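Local coordinates for similar to sp|P32453 Saccharomyces cerevisiae YNL315c ATP11 (Candida glabrata CBS 138, PDB 2P4F), which probably acts as a mitochondrial chaperone of the ATP11 family that binds unfolded protein, at residues A[152-157]-A[273-278]. Residues are numbered along the deposited sequence; the frame is centred on the assembly and turned at random.
Sequences VKNPLF and QLLEDF
Leu274 meets Phe157 at the far end of the aromatic ring, CD2 lying 4.2 Å from CZ; Leu274 also packs on Leu290 and Leu293 of helix 287-295. One residue on, Leu275 lies between Phe157 and Asn154, touching both. Its CD1 sits over one face of the Phe157 ring, displaced toward the rim and 3.9 Å from the centroid, in a CH-pi contact; CG packs against Asn154 CB at 3.7 Å. CG of Phe157 stands anti to its backbone N (chi1 -160°), and further out on the ring CE1 comes within 3.6 Å of Leu275 CA. Glu276 is met by the amide of Asn154, whose OD1 rests 3.4 Å from Glu276 CA. A water links the two polar ends, accepting from Asn154 ND2 and donating to Glu276 OE2, and the same ND2 also bonds to Tyr150 O in helix 140-153. Phe278 closes the contact. Phe157 directs its edge at the Phe278 face in an offset edge-to-face pair, centroids 5.7 Å apart and planes at 86°, and the Phe278 CB lies at the Phe157 edge. Leu156 CG touches the Phe278 ring in its plane, 3.8 Å from CE2. Asn279 ND2 adds a polar tie just beyond, bonding to both Leu156 O and Leu275 O. The arrangement is a partly buried helix-to-sheet-edge packing of aromatic and aliphatic side chains: helix 266-280 packs at the short turn, Asn154-Pro155, that leads from helix 140-153 into strand 156-162, an outermost strand of the six-stranded antiparallel sheet in this half-barrel domain.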
ATOM      1  N   VAL A 152      11.220   0.333  -2.239  1.00 16.48           N
ATOM      2  CA  VAL A 152      12.299  -0.602  -2.653  1.00 17.39           C
ATOM      3  C   VAL A 152      13.402  -0.656  -1.604  1.00 16.26           C
ATOM      4  O   VAL A 152      13.898  -1.713  -1.216  1.00 18.50           O
ATOM      5  CB  VAL A 152      12.891  -0.197  -4.026  1.00 19.83           C
ATOM      6  CG1 VAL A 152      14.205  -0.935  -4.272  1.00 22.82           C
ATOM      7  CG2 VAL A 152      11.873  -0.475  -5.137  1.00 22.50           C
ATOM      8  N   LYS A 153      13.783   0.523  -1.097  1.00 17.07           N
ATOM      9  CA  LYS A 153      14.898   0.595  -0.125  1.00 17.04           C
ATOM     10  C   LYS A 153      14.439   0.196   1.272  1.00 16.81           C
ATOM     11  O   LYS A 153      15.306  -0.172   2.054  1.00 18.75           O
ATOM     12  CB  LYS A 153      15.434   2.048  -0.093  1.00 20.39           C
ATOM     13  CG  LYS A 153      16.218   2.334  -1.376  1.00 30.46           C
ATOM     14  CD  LYS A 153      16.821   3.688  -1.453  1.00 41.74           C
ATOM     15  CE  LYS A 153      17.938   3.580  -2.519  1.00 47.85           C
ATOM     16  NZ  LYS A 153      18.013   2.143  -2.955  1.00 53.61           N
ATOM     17  N   ASN A 154      13.161   0.276   1.594  1.00 16.21           N
ATOM     18  CA  ASN A 154      12.645   0.080   2.948  1.00 15.85           C
ATOM     19  C   ASN A 154      11.405  -0.809   2.914  1.00 15.22           C
ATOM     20  O   ASN A 154      10.329  -0.326   3.257  1.00 17.77           O
ATOM     21  CB  ASN A 154      12.282   1.443   3.569  1.00 17.80           C
ATOM     22  CG  ASN A 154      13.474   2.405   3.597  1.00 19.00           C
ATOM     23  OD1 ASN A 154      14.322   2.316   4.486  1.00 22.34           O
ATOM     24  ND2 ASN A 154      13.489   3.301   2.613  1.00 20.07           N
ATOM     25  N   PRO A 155      11.523  -2.038   2.461  1.00 14.76           N
ATOM     26  CA  PRO A 155      10.344  -2.830   2.094  1.00 14.61           C
ATOM     27  C   PRO A 155       9.557  -3.405   3.261  1.00 15.82           C
ATOM     28  O   PRO A 155       8.502  -4.005   3.010  1.00 18.12           O
ATOM     29  CB  PRO A 155      10.911  -3.951   1.199  1.00 15.80           C
ATOM     30  CG  PRO A 155      12.303  -4.162   1.767  1.00 17.18           C
ATOM     31  CD  PRO A 155      12.772  -2.753   2.094  1.00 16.42           C
ATOM     32  N   LEU A 156      10.001  -3.234   4.507  1.00 15.16           N
ATOM     33  CA  LEU A 156       9.289  -3.819   5.639  1.00 14.00           C
ATOM     34  C   LEU A 156       8.998  -2.720   6.643  1.00 14.89           C
ATOM     35  O   LEU A 156       9.858  -1.859   6.882  1.00 17.18           O
ATOM     36  CB  LEU A 156      10.146  -4.924   6.265  1.00 15.60           C
ATOM     37  CG  LEU A 156       9.457  -5.708   7.391  1.00 15.83           C
ATOM     38  CD1 LEU A 156       8.268  -6.501   6.847  1.00 17.67           C
ATOM     39  CD2 LEU A 156      10.467  -6.643   8.089  1.00 19.04           C
ATOM     40  N   PHE A 157       7.838  -2.734   7.262  1.00 15.05           N
ATOM     41  CA  PHE A 157       7.603  -1.767   8.335  1.00 15.23           C
ATOM     42  C   PHE A 157       6.594  -2.367   9.308  1.00 15.25           C
ATOM     43  O   PHE A 157       6.093  -3.467   9.075  1.00 15.55           O
ATOM     44  CB  PHE A 157       7.131  -0.427   7.787  1.00 16.27           C
ATOM     45  CG  PHE A 157       7.319   0.772   8.734  1.00 16.90           C
ATOM     46  CD1 PHE A 157       8.522   0.938   9.448  1.00 17.10           C
ATOM     47  CD2 PHE A 157       6.324   1.701   8.880  1.00 18.38           C
ATOM     48  CE1 PHE A 157       8.726   2.042  10.289  1.00 17.95           C
ATOM     49  CE2 PHE A 157       6.517   2.814   9.708  1.00 19.60           C
ATOM     50  CZ  PHE A 157       7.720   2.968  10.391  1.00 19.03           C
ATOM     51  N   GLN A 273      12.569   9.062   8.677  1.00 21.29           N
ATOM     52  CA  GLN A 273      13.766   8.596   9.392  1.00 23.39           C
ATOM     53  C   GLN A 273      13.448   7.336  10.199  1.00 21.47           C
ATOM     54  O   GLN A 273      14.271   6.420  10.329  1.00 23.52           O
ATOM     55  CB  GLN A 273      14.274   9.709  10.342  1.00 26.50           C
ATOM     56  CG  GLN A 273      15.584   9.302  11.040  1.00 31.23           C
ATOM     57  CD  GLN A 273      16.734   9.223  10.050  1.00 36.13           C
ATOM     58  OE1 GLN A 273      16.998  10.161   9.294  1.00 43.23           O
ATOM     59  NE2 GLN A 273      17.452   8.094  10.005  1.00 36.37           N
ATOM     60  N   LEU A 274      12.219   7.282  10.765  1.00 21.61           N
ATOM     61  CA  LEU A 274      11.880   6.079  11.512  1.00 20.86           C
ATOM     62  C   LEU A 274      11.773   4.857  10.608  1.00 19.52           C
ATOM     63  O   LEU A 274      12.155   3.714  10.969  1.00 20.37           O
ATOM     64  CB  LEU A 274      10.523   6.270  12.204  1.00 22.85           C
ATOM     65  CG  LEU A 274      10.150   5.252  13.258  1.00 24.21           C
ATOM     66  CD1 LEU A 274      11.082   5.313  14.475  1.00 28.39           C
ATOM     67  CD2 LEU A 274       8.675   5.422  13.662  1.00 34.12           C
ATOM     68  N   LEU A 275      11.189   5.057   9.433  1.00 18.73           N
ATOM     69  CA  LEU A 275      11.102   3.986   8.421  1.00 18.18           C
ATOM     70  C   LEU A 275      12.506   3.490   8.073  1.00 17.81           C
ATOM     71  O   LEU A 275      12.805   2.251   8.003  1.00 17.77           O
ATOM     72  CB  LEU A 275      10.384   4.511   7.163  1.00 18.42           C
ATOM     73  CG  LEU A 275      10.413   3.556   5.965  1.00 17.36           C
ATOM     74  CD1 LEU A 275       9.596   2.312   6.272  1.00 17.93           C
ATOM     75  CD2 LEU A 275       9.880   4.305   4.745  1.00 21.33           C
ATOM     76  N   GLU A 276      13.404   4.441   7.823  1.00 19.31           N
ATOM     77  CA  GLU A 276      14.771   4.023   7.448  1.00 19.54           C
ATOM     78  C   GLU A 276      15.465   3.328   8.601  1.00 18.79           C
ATOM     79  O   GLU A 276      16.121   2.298   8.446  1.00 21.62           O
ATOM     80  CB  GLU A 276      15.577   5.250   6.965  1.00 22.43           C
ATOM     81  CG  GLU A 276      14.997   5.788   5.632  1.00 22.91           C
ATOM     82  CD  GLU A 276      15.688   7.040   5.171  1.00 26.85           C
ATOM     83  OE1 GLU A 276      16.328   7.758   5.993  1.00 36.87           O
ATOM     84  OE2 GLU A 276      15.611   7.325   3.941  1.00 30.65           O
ATOM     85  N   ASP A 277      15.300   3.864   9.812  1.00 20.12           N
ATOM     86  CA  ASP A 277      15.942   3.224  10.963  1.00 20.42           C
ATOM     87  C   ASP A 277      15.451   1.815  11.191  1.00 18.69           C
ATOM     88  O   ASP A 277      16.236   0.903  11.537  1.00 21.50           O
ATOM     89  CB  ASP A 277      15.664   4.064  12.221  1.00 22.03           C
ATOM     90  CG  ASP A 277      16.515   5.312  12.274  1.00 24.84           C
ATOM     91  OD1 ASP A 277      17.507   5.454  11.532  1.00 34.12           O
ATOM     92  OD2 ASP A 277      16.152   6.198  13.093  1.00 31.31           O
ATOM     93  N   PHE A 278      14.141   1.589  10.999  1.00 17.97           N
ATOM     94  CA  PHE A 278      13.624   0.222  11.125  1.00 17.59           C
ATOM     95  C   PHE A 278      14.324  -0.683  10.101  1.00 17.69           C
ATOM     96  O   PHE A 278      14.807  -1.772  10.444  1.00 20.04           O
ATOM     97  CB  PHE A 278      12.104   0.238  10.891  1.00 17.63           C
ATOM     98  CG  PHE A 278      11.507  -1.162  11.022  1.00 17.43           C
ATOM     99  CD1 PHE A 278      11.150  -1.674  12.268  1.00 20.58           C
ATOM    100  CD2 PHE A 278      11.297  -1.929   9.871  1.00 17.29           C
ATOM    101  CE1 PHE A 278      10.619  -2.943  12.336  1.00 20.72           C
ATOM    102  CE2 PHE A 278      10.776  -3.206   9.937  1.00 18.33           C
ATOM    103  CZ  PHE A 278      10.415  -3.689  11.173  1.00 19.95           C
TER
HETATM  104  O   HOH W   1      15.458   5.430   2.010  1.00 31.26           O